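Local coordinates for protein agarase (PDB 6XJ9) that is an agarase from a marine bacterium, a glycoside hydrolase that probably cleaves the glycosidic bonds of agarose or its oligosaccharides, at residues Y442-I455 with E494-N508. Numbering follows the deposited sequence.
Sequences YDNQKVPYFANGWI and EVKNSPWAVGVFIDN
The indole of Trp500 is the main bump of this contact, and the loop 444-448 bends round it as the hollow. Asn444 O, Gln445 CA and Lys446 N all lie over one face of the indole, with Gln445 CA 3.8 Å from the centroid of the five-membered ring, while Pro448 N meets its edge in plane. The loop keeps this curve through an Asx motif: Asn444 OD1 accepts from Lys446 N, the Asx turn, and from Val447 N. With an alanine at Trp500, the inside of this curve is likely to lose its filling and the loop its support. From here the strands run parallel, opening with Tyr449 N to Trp500 O (2.9 Å) and closing with Asp507 N to Gly453 O (2.8 Å). Tyr449 CG stands between its backbone N and carbonyl carbon (chi1 67°), which centres the ring on Ala501 CA in a CH-pi contact; on the same face, the small Ala451 CB receives Val495 CG2 at 3.8 Å. Val502, pointing toward the other strand, sets CB over the Phe450 ring, whose CD2 touches Phe505 CE2 (3.5 Å) in a pair slid almost clear of overlap. Gly453 accommodates Ile506 CD1, 4.0 Å from its CA. Beyond the strands, Asp507 OD2 takes the Ile455 N-H on its syn side, and Tyr598 binds OD1. Water 1 joins Tyr442 OH, Asn452 O and Glu494 OE1. Consistent with neighbouring units of the (alpha/beta)8 barrel expected of a GH50 enzyme, strand 501-506 lies between 449-453 and 614-615; Val504 packs on helix 478-495, whereas Phe450 and Val502 face strand 299-305.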
# COMPACT_ATOMS: atom_id res chain seq x y z
N TYR A 442 16.13 -12.26 26.87
CA TYR A 442 17.49 -11.78 27.09
C TYR A 442 18.52 -12.88 26.81
O TYR A 442 19.64 -12.59 26.43
CB TYR A 442 17.64 -11.16 28.48
CG TYR A 442 17.08 -9.77 28.64
CD1 TYR A 442 16.18 -9.23 27.72
CD2 TYR A 442 17.43 -8.99 29.73
CE1 TYR A 442 15.66 -7.96 27.88
CE2 TYR A 442 16.89 -7.73 29.92
CZ TYR A 442 16.01 -7.20 28.99
OH TYR A 442 15.50 -5.94 29.18
N ASP A 443 18.11 -14.15 26.98
CA ASP A 443 19.00 -15.28 26.80
C ASP A 443 18.95 -15.77 25.35
O ASP A 443 19.58 -16.78 25.04
CB ASP A 443 18.65 -16.40 27.78
CG ASP A 443 17.42 -17.21 27.38
OD1 ASP A 443 16.66 -16.76 26.47
OD2 ASP A 443 17.22 -18.28 27.98
N ASN A 444 18.21 -15.07 24.48
CA ASN A 444 18.16 -15.47 23.08
C ASN A 444 19.54 -15.23 22.47
O ASN A 444 20.30 -14.35 22.90
CB ASN A 444 16.99 -14.84 22.31
CG ASN A 444 17.39 -13.67 21.42
OD1 ASN A 444 17.81 -13.87 20.28
ND2 ASN A 444 17.28 -12.46 21.94
N GLN A 445 19.87 -16.06 21.49
CA GLN A 445 21.16 -15.97 20.82
C GLN A 445 20.92 -15.85 19.32
O GLN A 445 21.66 -16.44 18.53
CB GLN A 445 22.05 -17.16 21.19
CG GLN A 445 22.64 -17.07 22.60
CD GLN A 445 23.48 -18.27 22.97
OE1 GLN A 445 24.50 -18.57 22.36
NE2 GLN A 445 23.05 -18.99 23.99
N LYS A 446 19.93 -15.04 18.94
CA LYS A 446 19.50 -14.91 17.55
C LYS A 446 19.30 -13.44 17.16
O LYS A 446 19.59 -13.09 16.02
CB LYS A 446 18.18 -15.65 17.32
CG LYS A 446 18.29 -17.13 16.97
CD LYS A 446 17.03 -17.92 17.27
CE LYS A 446 15.78 -17.35 16.63
NZ LYS A 446 15.49 -17.97 15.31
N VAL A 447 18.75 -12.62 18.07
CA VAL A 447 18.52 -11.21 17.76
C VAL A 447 19.04 -10.37 18.93
O VAL A 447 18.58 -10.57 20.06
CB VAL A 447 17.04 -10.90 17.48
CG1 VAL A 447 16.83 -9.44 17.10
CG2 VAL A 447 16.43 -11.81 16.42
N PRO A 448 19.96 -9.41 18.68
CA PRO A 448 20.45 -8.51 19.73
C PRO A 448 19.29 -7.68 20.28
O PRO A 448 18.27 -7.52 19.61
CB PRO A 448 21.45 -7.59 19.00
CG PRO A 448 21.80 -8.33 17.73
CD PRO A 448 20.55 -9.11 17.37
N TYR A 449 19.47 -7.17 21.50
CA TYR A 449 18.37 -6.53 22.22
C TYR A 449 18.92 -5.38 23.05
O TYR A 449 20.10 -5.34 23.38
CB TYR A 449 17.60 -7.55 23.06
CG TYR A 449 18.39 -8.13 24.21
CD1 TYR A 449 19.14 -9.29 24.04
CD2 TYR A 449 18.40 -7.53 25.46
CE1 TYR A 449 19.86 -9.83 25.09
CE2 TYR A 449 19.14 -8.06 26.52
CZ TYR A 449 19.87 -9.22 26.33
OH TYR A 449 20.59 -9.77 27.36
N PHE A 450 18.04 -4.42 23.35
CA PHE A 450 18.35 -3.29 24.21
C PHE A 450 17.73 -3.58 25.57
O PHE A 450 16.61 -4.08 25.62
CB PHE A 450 17.82 -2.01 23.56
CG PHE A 450 18.64 -1.56 22.37
CD1 PHE A 450 18.61 -2.26 21.17
CD2 PHE A 450 19.50 -0.47 22.48
CE1 PHE A 450 19.40 -1.86 20.09
CE2 PHE A 450 20.28 -0.08 21.40
CZ PHE A 450 20.22 -0.77 20.21
N ALA A 451 18.47 -3.31 26.65
CA ALA A 451 17.97 -3.47 28.01
C ALA A 451 17.67 -2.10 28.62
O ALA A 451 18.03 -1.06 28.07
CB ALA A 451 18.96 -4.25 28.84
N ASN A 452 17.01 -2.12 29.78
CA ASN A 452 16.55 -0.90 30.42
C ASN A 452 16.44 -1.11 31.92
O ASN A 452 16.23 -2.22 32.39
CB ASN A 452 15.18 -0.48 29.86
CG ASN A 452 14.06 -1.37 30.34
OD1 ASN A 452 13.79 -2.42 29.75
ND2 ASN A 452 13.41 -0.97 31.42
N GLY A 453 16.56 -0.00 32.66
CA GLY A 453 16.12 0.09 34.04
C GLY A 453 15.55 1.47 34.34
O GLY A 453 15.80 2.42 33.60
N TRP A 454 14.72 1.54 35.40
CA TRP A 454 14.19 2.77 35.96
C TRP A 454 14.84 2.98 37.32
O TRP A 454 14.80 2.07 38.15
CB TRP A 454 12.68 2.67 36.19
CG TRP A 454 11.83 2.34 35.00
CD1 TRP A 454 11.35 1.12 34.64
CD2 TRP A 454 11.33 3.28 34.03
NE1 TRP A 454 10.60 1.22 33.50
CE2 TRP A 454 10.57 2.53 33.10
CE3 TRP A 454 11.46 4.66 33.85
CZ2 TRP A 454 9.93 3.13 32.02
CZ3 TRP A 454 10.83 5.25 32.78
CH2 TRP A 454 10.08 4.49 31.87
N ILE A 455 15.37 4.18 37.58
CA ILE A 455 15.85 4.51 38.91
C ILE A 455 14.70 5.08 39.73
O ILE A 455 14.21 6.19 39.46
CB ILE A 455 17.09 5.42 38.89
CG1 ILE A 455 18.24 4.76 38.12
CG2 ILE A 455 17.51 5.76 40.31
CD1 ILE A 455 19.46 5.64 37.95
N GLU A 494 20.00 -9.52 34.76
CA GLU A 494 19.10 -9.95 33.71
C GLU A 494 19.90 -10.23 32.44
O GLU A 494 19.54 -11.13 31.69
CB GLU A 494 18.09 -8.87 33.33
CG GLU A 494 17.19 -8.44 34.47
CD GLU A 494 16.24 -7.35 34.05
OE1 GLU A 494 16.72 -6.31 33.54
OE2 GLU A 494 15.05 -7.54 34.20
N VAL A 495 20.95 -9.43 32.21
CA VAL A 495 21.69 -9.42 30.95
C VAL A 495 22.77 -10.50 31.01
O VAL A 495 23.11 -11.09 29.98
CB VAL A 495 22.27 -8.03 30.63
CG1 VAL A 495 23.36 -8.09 29.57
CG2 VAL A 495 21.19 -7.03 30.20
N LYS A 496 23.32 -10.73 32.21
CA LYS A 496 24.26 -11.80 32.49
C LYS A 496 25.45 -11.71 31.54
O LYS A 496 25.97 -12.73 31.11
CB LYS A 496 23.59 -13.17 32.36
CG LYS A 496 22.39 -13.38 33.26
CD LYS A 496 21.85 -14.80 33.30
CE LYS A 496 20.66 -14.90 34.22
NZ LYS A 496 20.73 -16.11 35.08
N ASN A 497 25.83 -10.46 31.19
CA ASN A 497 27.01 -10.09 30.41
C ASN A 497 26.91 -10.55 28.95
O ASN A 497 27.92 -10.61 28.25
CB ASN A 497 28.32 -10.53 31.08
CG ASN A 497 29.50 -9.66 30.70
OD1 ASN A 497 30.47 -10.13 30.10
ND2 ASN A 497 29.43 -8.39 31.04
N SER A 498 25.69 -10.85 28.50
CA SER A 498 25.47 -11.34 27.15
C SER A 498 25.98 -10.35 26.11
O SER A 498 25.66 -9.17 26.18
CB SER A 498 24.02 -11.65 26.90
OG SER A 498 23.85 -12.10 25.57
N PRO A 499 26.74 -10.82 25.08
CA PRO A 499 27.14 -9.99 23.95
C PRO A 499 25.96 -9.55 23.08
O PRO A 499 26.09 -8.60 22.31
CB PRO A 499 28.06 -10.91 23.12
CG PRO A 499 27.65 -12.31 23.51
CD PRO A 499 27.24 -12.21 24.97
N TRP A 500 24.81 -10.21 23.25
CA TRP A 500 23.61 -9.96 22.48
C TRP A 500 22.92 -8.67 22.95
O TRP A 500 22.04 -8.16 22.27
CB TRP A 500 22.66 -11.16 22.56
CG TRP A 500 23.23 -12.33 21.82
CD1 TRP A 500 24.02 -13.32 22.33
CD2 TRP A 500 23.10 -12.58 20.42
NE1 TRP A 500 24.37 -14.20 21.33
CE2 TRP A 500 23.83 -13.76 20.15
CE3 TRP A 500 22.45 -11.93 19.36
CZ2 TRP A 500 23.91 -14.30 18.87
CZ3 TRP A 500 22.53 -12.47 18.10
CH2 TRP A 500 23.26 -13.64 17.85
N ALA A 501 23.35 -8.17 24.11
CA ALA A 501 22.80 -6.93 24.66
C ALA A 501 23.56 -5.75 24.08
O ALA A 501 24.70 -5.50 24.45
CB ALA A 501 22.84 -6.96 26.18
N VAL A 502 22.91 -5.02 23.17
CA VAL A 502 23.55 -3.89 22.51
C VAL A 502 23.96 -2.82 23.52
O VAL A 502 25.03 -2.24 23.38
CB VAL A 502 22.67 -3.32 21.38
CG1 VAL A 502 23.37 -2.22 20.61
CG2 VAL A 502 22.20 -4.41 20.43
N GLY A 503 23.08 -2.51 24.48
CA GLY A 503 23.31 -1.45 25.45
C GLY A 503 22.13 -1.32 26.43
O GLY A 503 21.17 -2.08 26.35
N VAL A 504 22.24 -0.34 27.34
CA VAL A 504 21.28 -0.11 28.41
C VAL A 504 20.77 1.33 28.36
O VAL A 504 21.54 2.28 28.43
CB VAL A 504 21.88 -0.45 29.79
CG1 VAL A 504 20.86 -0.35 30.91
CG2 VAL A 504 22.54 -1.82 29.80
N PHE A 505 19.45 1.47 28.29
CA PHE A 505 18.80 2.75 28.54
C PHE A 505 18.44 2.78 30.02
O PHE A 505 17.91 1.81 30.56
CB PHE A 505 17.52 2.86 27.72
CG PHE A 505 17.65 2.83 26.22
CD1 PHE A 505 18.12 3.93 25.51
CD2 PHE A 505 17.22 1.72 25.50
CE1 PHE A 505 18.21 3.89 24.13
CE2 PHE A 505 17.27 1.70 24.12
CZ PHE A 505 17.77 2.79 23.43
N ILE A 506 18.79 3.88 30.70
CA ILE A 506 18.34 4.06 32.07
C ILE A 506 17.40 5.27 32.12
O ILE A 506 17.77 6.36 31.71
CB ILE A 506 19.53 4.18 33.05
CG1 ILE A 506 20.42 2.93 33.02
CG2 ILE A 506 19.04 4.48 34.47
CD1 ILE A 506 19.81 1.72 33.71
N ASP A 507 16.17 5.04 32.61
CA ASP A 507 15.11 6.04 32.71
C ASP A 507 14.60 6.41 31.32
O ASP A 507 15.08 5.89 30.31
CB ASP A 507 15.52 7.24 33.58
CG ASP A 507 15.73 6.90 35.05
OD1 ASP A 507 16.57 7.55 35.71
OD2 ASP A 507 15.07 5.98 35.52
N ASN A 508 13.62 7.32 31.26
CA ASN A 508 12.98 7.66 30.00
C ASN A 508 12.24 8.98 30.19
O ASN A 508 11.40 9.09 31.07
CB ASN A 508 12.06 6.53 29.51
CG ASN A 508 11.21 6.88 28.30
OD1 ASN A 508 11.70 6.87 27.17
ND2 ASN A 508 9.94 7.17 28.53
O HOH W 1 16.37 -4.89 31.45
O HOH W 2 15.63 -3.99 35.24
O HOH W 3 12.86 6.72 36.78